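Local atomic coordinates of uncharacterized protein (Bacteroides ovatus, PDB entry 4IRT), a protein that is of unknown function but, as a putative neuraminidase with BNR-type repeats in a beta-propeller fold, may act on sialic-acid-containing or related glycans. Residues A[242-245]-A[246-250]; A[345-349]-A[350-354]. All coordinates share one frame; numbering follows the deposited sequence. Where two conformers were deposited one is given.

Interaction 1 (A[242-245]-A[246-250]); sequences CRLP and QNCEL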
ATOM      1  N   CYS A 242     -16.700   1.145  -9.505  1.00 13.55           N
ATOM      2  CA  CYS A 242     -17.073  -0.120 -10.136  1.00 14.45           C
ATOM      3  C   CYS A 242     -18.013  -0.848  -9.215  1.00 14.92           C
ATOM      4  O   CYS A 242     -17.648  -1.168  -8.056  1.00 14.66           O
ATOM      5  CB  CYS A 242     -15.845  -0.970 -10.480  1.00 15.62           C
ATOM      6  SG  CYS A 242     -16.209  -2.426 -11.526  1.00 16.70           S
ATOM      7  N   ARG A 243     -19.227  -1.102  -9.715  1.00 13.60           N
ATOM      8  CA  ARG A 243     -20.195  -1.882  -8.958  0.50 14.41           C
ATOM      9  C   ARG A 243     -19.940  -3.363  -9.125  1.00 13.43           C
ATOM     10  O   ARG A 243     -19.960  -3.889 -10.231  1.00 13.77           O
ATOM     11  CB  ARG A 243     -21.625  -1.561  -9.360  0.50 15.70           C
ATOM     12  CG  ARG A 243     -22.040  -0.184  -8.909  0.50 17.77           C
ATOM     13  CD  ARG A 243     -23.442  -0.165  -8.364  0.50 20.54           C
ATOM     14  NE  ARG A 243     -23.880   1.211  -8.266  0.50 21.20           N
ATOM     15  CZ  ARG A 243     -24.233   1.795  -7.139  0.50 20.43           C
ATOM     16  NH1 ARG A 243     -24.237   1.109  -6.012  0.50 20.03           N
ATOM     17  NH2 ARG A 243     -24.606   3.061  -7.162  0.50 22.08           N
ATOM     18  N   LEU A 244     -19.703  -4.043  -8.000  1.00 12.49           N
ATOM     19  CA  LEU A 244     -19.365  -5.453  -7.999  1.00 12.52           C
ATOM     20  C   LEU A 244     -20.047  -6.120  -6.838  1.00 12.76           C
ATOM     21  O   LEU A 244     -19.986  -5.608  -5.713  1.00 12.65           O
ATOM     22  CB  LEU A 244     -17.838  -5.623  -7.840  1.00 12.05           C
ATOM     23  CG  LEU A 244     -17.020  -5.182  -9.046  1.00 12.70           C
ATOM     24  CD1 LEU A 244     -15.555  -5.033  -8.665  1.00 14.71           C
ATOM     25  CD2 LEU A 244     -17.196  -6.160 -10.202  1.00 12.98           C
ATOM     26  N   PRO A 245     -20.646  -7.288  -7.075  1.00 13.54           N
ATOM     27  CA  PRO A 245     -21.428  -7.925  -6.033  1.00 13.65           C
ATOM     28  C   PRO A 245     -20.583  -8.643  -4.966  1.00 12.65           C
ATOM     29  O   PRO A 245     -19.374  -8.837  -5.120  1.00 10.05           O
ATOM     30  CB  PRO A 245     -22.241  -8.953  -6.832  1.00 15.31           C
ATOM     31  CG  PRO A 245     -21.258  -9.385  -7.901  1.00 15.47           C
ATOM     32  CD  PRO A 245     -20.638  -8.086  -8.324  1.00 15.33           C
ATOM     33  N   GLN A 246     -21.256  -9.116  -3.922  1.00 12.99           N
ATOM     34  CA  GLN A 246     -20.639 -10.074  -3.032  1.00 13.52           C
ATOM     35  C   GLN A 246     -20.437 -11.367  -3.838  1.00 13.89           C
ATOM     36  O   GLN A 246     -21.059 -11.541  -4.885  1.00 14.60           O
ATOM     37  CB  GLN A 246     -21.542 -10.311  -1.829  1.00 14.68           C
ATOM     38  CG  GLN A 246     -21.788  -9.031  -1.025  1.00 16.57           C
ATOM     39  CD  GLN A 246     -22.574  -9.282   0.247  1.00 17.61           C
ATOM     40  OE1 GLN A 246     -22.426 -10.321   0.903  1.00 16.43           O
ATOM     41  NE2 GLN A 246     -23.419  -8.316   0.610  1.00 20.29           N
ATOM     42  N   ASN A 247     -19.539 -12.226  -3.364  1.00 13.30           N
ATOM     43  CA  ASN A 247     -19.264 -13.532  -3.968  0.50 13.84           C
ATOM     44  C   ASN A 247     -18.723 -13.479  -5.402  1.00 13.25           C
ATOM     45  O   ASN A 247     -19.022 -14.334  -6.214  1.00 14.20           O
ATOM     46  CB  ASN A 247     -20.498 -14.428  -3.869  0.50 14.99           C
ATOM     47  CG  ASN A 247     -20.870 -14.708  -2.439  0.50 15.95           C
ATOM     48  OD1 ASN A 247     -20.154 -15.416  -1.744  0.50 15.60           O
ATOM     49  ND2 ASN A 247     -21.977 -14.125  -1.978  0.50 18.03           N
ATOM     50  N   CYS A 248     -17.902 -12.474  -5.705  1.00 12.32           N
ATOM     51  CA  CYS A 248     -17.183 -12.481  -6.966  1.00 12.70           C
ATOM     52  C   CYS A 248     -15.679 -12.484  -6.781  1.00 11.72           C
ATOM     53  O   CYS A 248     -14.925 -12.118  -7.716  1.00 11.80           O
ATOM     54  CB  CYS A 248     -17.656 -11.355  -7.912  1.00 13.45           C
ATOM     55  SG  CYS A 248     -17.123  -9.706  -7.457  1.00 14.04           S
ATOM     56  N   GLU A 249     -15.243 -12.908  -5.598  1.00 10.94           N
ATOM     57  CA  GLU A 249     -13.819 -13.022  -5.243  1.00 10.96           C
ATOM     58  C   GLU A 249     -13.109 -11.655  -5.266  1.00  9.63           C
ATOM     59  O   GLU A 249     -11.912 -11.558  -5.535  1.00  9.93           O
ATOM     60  CB  GLU A 249     -13.107 -13.984  -6.192  1.00 11.60           C
ATOM     61  CG  GLU A 249     -13.732 -15.338  -6.360  1.00 12.81           C
ATOM     62  CD  GLU A 249     -13.881 -16.141  -5.075  1.00 13.67           C
ATOM     63  OE1 GLU A 249     -13.313 -15.791  -4.007  1.00 13.90           O
ATOM     64  OE2 GLU A 249     -14.567 -17.188  -5.167  1.00 15.20           O
ATOM     65  N   LEU A 250     -13.863 -10.596  -5.019  1.00 10.49           N
ATOM     66  CA  LEU A 250     -13.303  -9.271  -4.895  1.00 10.19           C
ATOM     67  C   LEU A 250     -12.504  -9.189  -3.596  1.00 10.80           C
ATOM     68  O   LEU A 250     -13.011  -9.508  -2.520  1.00  9.78           O
ATOM     69  CB  LEU A 250     -14.403  -8.223  -4.888  1.00 11.32           C
ATOM     70  CG  LEU A 250     -13.911  -6.792  -4.694  1.00 10.96           C
ATOM     71  CD1 LEU A 250     -13.057  -6.326  -5.854  1.00 11.97           C
ATOM     72  CD2 LEU A 250     -15.097  -5.882  -4.439  1.00 11.67           C
TER
HETATM   73  O   HOH W   1     -16.900 -10.326  -3.855  1.00 10.39           O
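Leu244, Pro245 and Gln246 run in an extended backbone, and the chain then curls so that Cys248 and Leu250 come back over Leu244 and Pro245. Asn247 and Glu249 make the curl. Both have left-handed backbone conformations, with phi 62° and 63°. A water sits inside the bend. It accepts from Cys248 N at 3.0 Å and from Leu250 N at 3.3 Å. It also lies 3.2 Å from Pro245 O, to which it can donate. The water thus links the carbonyl at the start of the bend to two amides further on. The loop joins two blades of the beta-propeller, running from the outermost strand 239-242 of one sheet to strand 255-258 of the next. Cys248 is buried, and its side chain points back to Leu244 and Pro245. Cys248 SG stands between its own backbone N and carbonyl carbon (chi1 73°), which brings the sulfur against the proline ring, 4.0 Å from Pro245 CD. Cys248 SG also lies 4.2 Å from Leu244 CB. Further along, the two leucines meet through single methyls, Leu244 CD1 and Leu250 CD1, 4.0 Å apart, with the side chains crossing at about a right angle. Both leucines also touch Trp270 on strand 264-271 of the next blade. The backbone of Cys248 bonds to Arg271 on that strand, while Leu244 is hydrogen-bonded to Asp208 of its own blade.

Interaction 2 (A[345-349]-A[350-354]); sequences TDVGT and SKWTI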
ATOM      1  N   THR A 345       0.970  -0.287 -23.144  1.00 14.12           N
ATOM      2  CA  THR A 345       1.368   1.023 -23.644  1.00 15.92           C
ATOM      3  C   THR A 345       0.252   2.064 -23.447  1.00 16.05           C
ATOM      4  O   THR A 345       0.512   3.236 -23.130  1.00 15.86           O
ATOM      5  CB  THR A 345       1.742   0.910 -25.124  1.00 17.54           C
ATOM      6  OG1 THR A 345       2.883   0.062 -25.216  1.00 19.62           O
ATOM      7  CG2 THR A 345       2.098   2.261 -25.716  1.00 17.91           C
ATOM      8  N   ASP A 346      -0.967   1.600 -23.671  1.00 17.11           N
ATOM      9  CA  ASP A 346      -2.187   2.388 -23.532  1.00 18.53           C
ATOM     10  C   ASP A 346      -3.193   1.520 -22.800  1.00 15.95           C
ATOM     11  O   ASP A 346      -3.631   0.468 -23.295  1.00 16.19           O
ATOM     12  CB  ASP A 346      -2.773   2.797 -24.900  1.00 20.59           C
ATOM     13  CG  ASP A 346      -3.951   3.760 -24.760  1.00 22.45           C
ATOM     14  OD1 ASP A 346      -3.813   4.794 -24.070  1.00 27.88           O
ATOM     15  OD2 ASP A 346      -5.003   3.458 -25.310  1.00 27.82           O
ATOM     16  N   VAL A 347      -3.544   1.968 -21.607  1.00 15.09           N
ATOM     17  CA  VAL A 347      -4.407   1.205 -20.702  1.00 15.07           C
ATOM     18  C   VAL A 347      -5.753   0.806 -21.326  1.00 16.11           C
ATOM     19  O   VAL A 347      -6.218  -0.334 -21.172  1.00 15.19           O
ATOM     20  CB  VAL A 347      -4.574   1.981 -19.367  1.00 15.21           C
ATOM     21  CG1 VAL A 347      -5.268   3.323 -19.566  1.00 15.62           C
ATOM     22  CG2 VAL A 347      -5.300   1.128 -18.329  1.00 15.88           C
ATOM     23  N   GLY A 348      -6.315   1.732 -22.089  1.00 18.03           N
ATOM     24  CA  GLY A 348      -7.616   1.553 -22.720  1.00 20.40           C
ATOM     25  C   GLY A 348      -7.624   0.483 -23.805  1.00 22.60           C
ATOM     26  O   GLY A 348      -8.578  -0.275 -23.887  1.00 21.90           O
ATOM     27  N   THR A 349      -6.554   0.389 -24.619  1.00 23.39           N
ATOM     28  CA  THR A 349      -6.593  -0.467 -25.823  1.00 25.98           C
ATOM     29  C   THR A 349      -5.509  -1.525 -26.002  1.00 25.20           C
ATOM     30  O   THR A 349      -5.727  -2.475 -26.750  1.00 27.85           O
ATOM     31  CB  THR A 349      -6.591   0.371 -27.114  1.00 26.89           C
ATOM     32  OG1 THR A 349      -5.402   1.174 -27.177  1.00 25.73           O
ATOM     33  CG2 THR A 349      -7.829   1.256 -27.155  1.00 30.31           C
ATOM     34  N   SER A 350      -4.366  -1.392 -25.340  1.00 19.10           N
ATOM     35  CA  SER A 350      -3.298  -2.357 -25.542  1.00 18.96           C
ATOM     36  C   SER A 350      -3.603  -3.729 -24.976  1.00 19.05           C
ATOM     37  O   SER A 350      -4.253  -3.883 -23.943  1.00 18.20           O
ATOM     38  CB  SER A 350      -2.001  -1.888 -24.873  1.00 18.36           C
ATOM     39  OG  SER A 350      -1.553  -0.666 -25.400  1.00 19.67           O
ATOM     40  N   LYS A 351      -3.023  -4.729 -25.614  1.00 19.19           N
ATOM     41  CA  LYS A 351      -2.807  -5.998 -24.950  1.00 20.29           C
ATOM     42  C   LYS A 351      -1.799  -5.805 -23.803  1.00 17.73           C
ATOM     43  O   LYS A 351      -0.901  -4.951 -23.860  1.00 17.23           O
ATOM     44  CB  LYS A 351      -2.283  -7.016 -25.945  1.00 25.65           C
ATOM     45  CG  LYS A 351      -3.355  -7.464 -26.927  1.00 36.08           C
ATOM     46  CD  LYS A 351      -2.787  -8.392 -27.995  1.00 47.24           C
ATOM     47  CE  LYS A 351      -3.872  -8.923 -28.918  1.00 52.97           C
ATOM     48  NZ  LYS A 351      -3.261  -9.527 -30.134  1.00 61.46           N
ATOM     49  N   TRP A 352      -1.952  -6.607 -22.771  1.00 15.27           N
ATOM     50  CA  TRP A 352      -1.049  -6.557 -21.629  1.00 14.41           C
ATOM     51  C   TRP A 352       0.023  -7.611 -21.839  1.00 17.27           C
ATOM     52  O   TRP A 352      -0.309  -8.787 -21.947  1.00 20.82           O
ATOM     53  CB  TRP A 352      -1.859  -6.848 -20.365  1.00 13.74           C
ATOM     54  CG  TRP A 352      -2.845  -5.762 -20.062  1.00 12.42           C
ATOM     55  CD1 TRP A 352      -4.105  -5.650 -20.554  1.00 12.73           C
ATOM     56  CD2 TRP A 352      -2.646  -4.631 -19.195  1.00 12.23           C
ATOM     57  NE1 TRP A 352      -4.693  -4.500 -20.078  1.00 13.38           N
ATOM     58  CE2 TRP A 352      -3.830  -3.876 -19.219  1.00 12.26           C
ATOM     59  CE3 TRP A 352      -1.575  -4.185 -18.414  1.00 11.87           C
ATOM     60  CZ2 TRP A 352      -3.977  -2.687 -18.504  1.00 12.18           C
ATOM     61  CZ3 TRP A 352      -1.719  -3.026 -17.694  1.00 11.84           C
ATOM     62  CH2 TRP A 352      -2.918  -2.282 -17.737  1.00 12.47           C
ATOM     63  N   THR A 353       1.293  -7.207 -21.936  1.00 15.97           N
ATOM     64  CA  THR A 353       2.397  -8.146 -22.096  0.50 15.59           C
ATOM     65  C   THR A 353       2.975  -8.501 -20.718  1.00 16.44           C
ATOM     66  O   THR A 353       3.188  -7.611 -19.879  1.00 14.72           O
ATOM     67  CB  THR A 353       3.483  -7.580 -23.014  0.50 15.53           C
ATOM     68  OG1 THR A 353       4.099  -6.458 -22.390  0.50 15.24           O
ATOM     69  CG2 THR A 353       2.894  -7.164 -24.356  0.50 15.14           C
ATOM     70  N   ILE A 354       3.191  -9.791 -20.485  1.00 15.80           N
ATOM     71  CA  ILE A 354       3.608 -10.275 -19.176  1.00 16.54           C
ATOM     72  C   ILE A 354       5.037 -10.707 -19.247  1.00 17.44           C
ATOM     73  O   ILE A 354       5.428 -11.407 -20.168  1.00 16.72           O
ATOM     74  CB  ILE A 354       2.810 -11.505 -18.711  1.00 18.85           C
ATOM     75  CG1 ILE A 354       1.337 -11.342 -19.019  1.00 20.41           C
ATOM     76  CG2 ILE A 354       3.048 -11.767 -17.226  1.00 18.53           C
ATOM     77  CD1 ILE A 354       0.738 -10.142 -18.357  1.00 20.79           C
TER
HETATM   78  O   HOH W   2       1.244  -3.053 -24.484  1.00 25.18           O
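Trp352 offers an edge of its indole to Val347. The methyl CG2 of Val347 lies near the ring plane, 4.0 Å from Trp352 CZ2, and the two side chains run side by side in the same direction. Both also touch Ile282 and Val326, on strands of two neighbouring sheets. The other flat group is the carboxylate of Asp346. Asp346 OD2 accepts from Thr349 OG1 at 3.0 Å through its anti lone pair. The loop joins strands 340-344 and 353-356, the third and fourth of a propeller blade. Asp346, Gly348 and Ser350 are spaced as in the Asp box of neuraminidases, which also lies between the third and fourth strands of a blade. Trp352 comes one residue later than in that motif, so the match is partial. Asp346 O takes two amides, Thr349 N at 3.2 Å and Ser350 N at 2.9 Å. Ser350 OG, turned back beside its own N (chi1 -61°), accepts from Asp346 N at 2.9 Å, with an angle of 148° at the hydrogen. With an alanine here, the amide of Asp346 would probably lose its mate and the turn one of its two ties between Asp346 and Ser350. A water bridges Thr345 N to Lys351 O.

Overall arrangement
Both interactions are local turns near the outside of the propeller, with centres about 24 Å apart and nearest atoms about 13 Å apart, so they do not touch. They hold different elements. Interaction 1 lies between two blades, whereas interaction 2 closes the last hairpin of a single blade. Interaction 1 is partly buried: a sulfur packs on the proline ring, two leucine methyls meet, and one carbonyl and two amides are joined through a water. Interaction 2 is a surface contact. It is tied mainly by direct hydrogen bonds, with one apolar touch on its inner side. Strand 278-285, which meets the side chains of interaction 2, belongs to the blade that interaction 1 leads into.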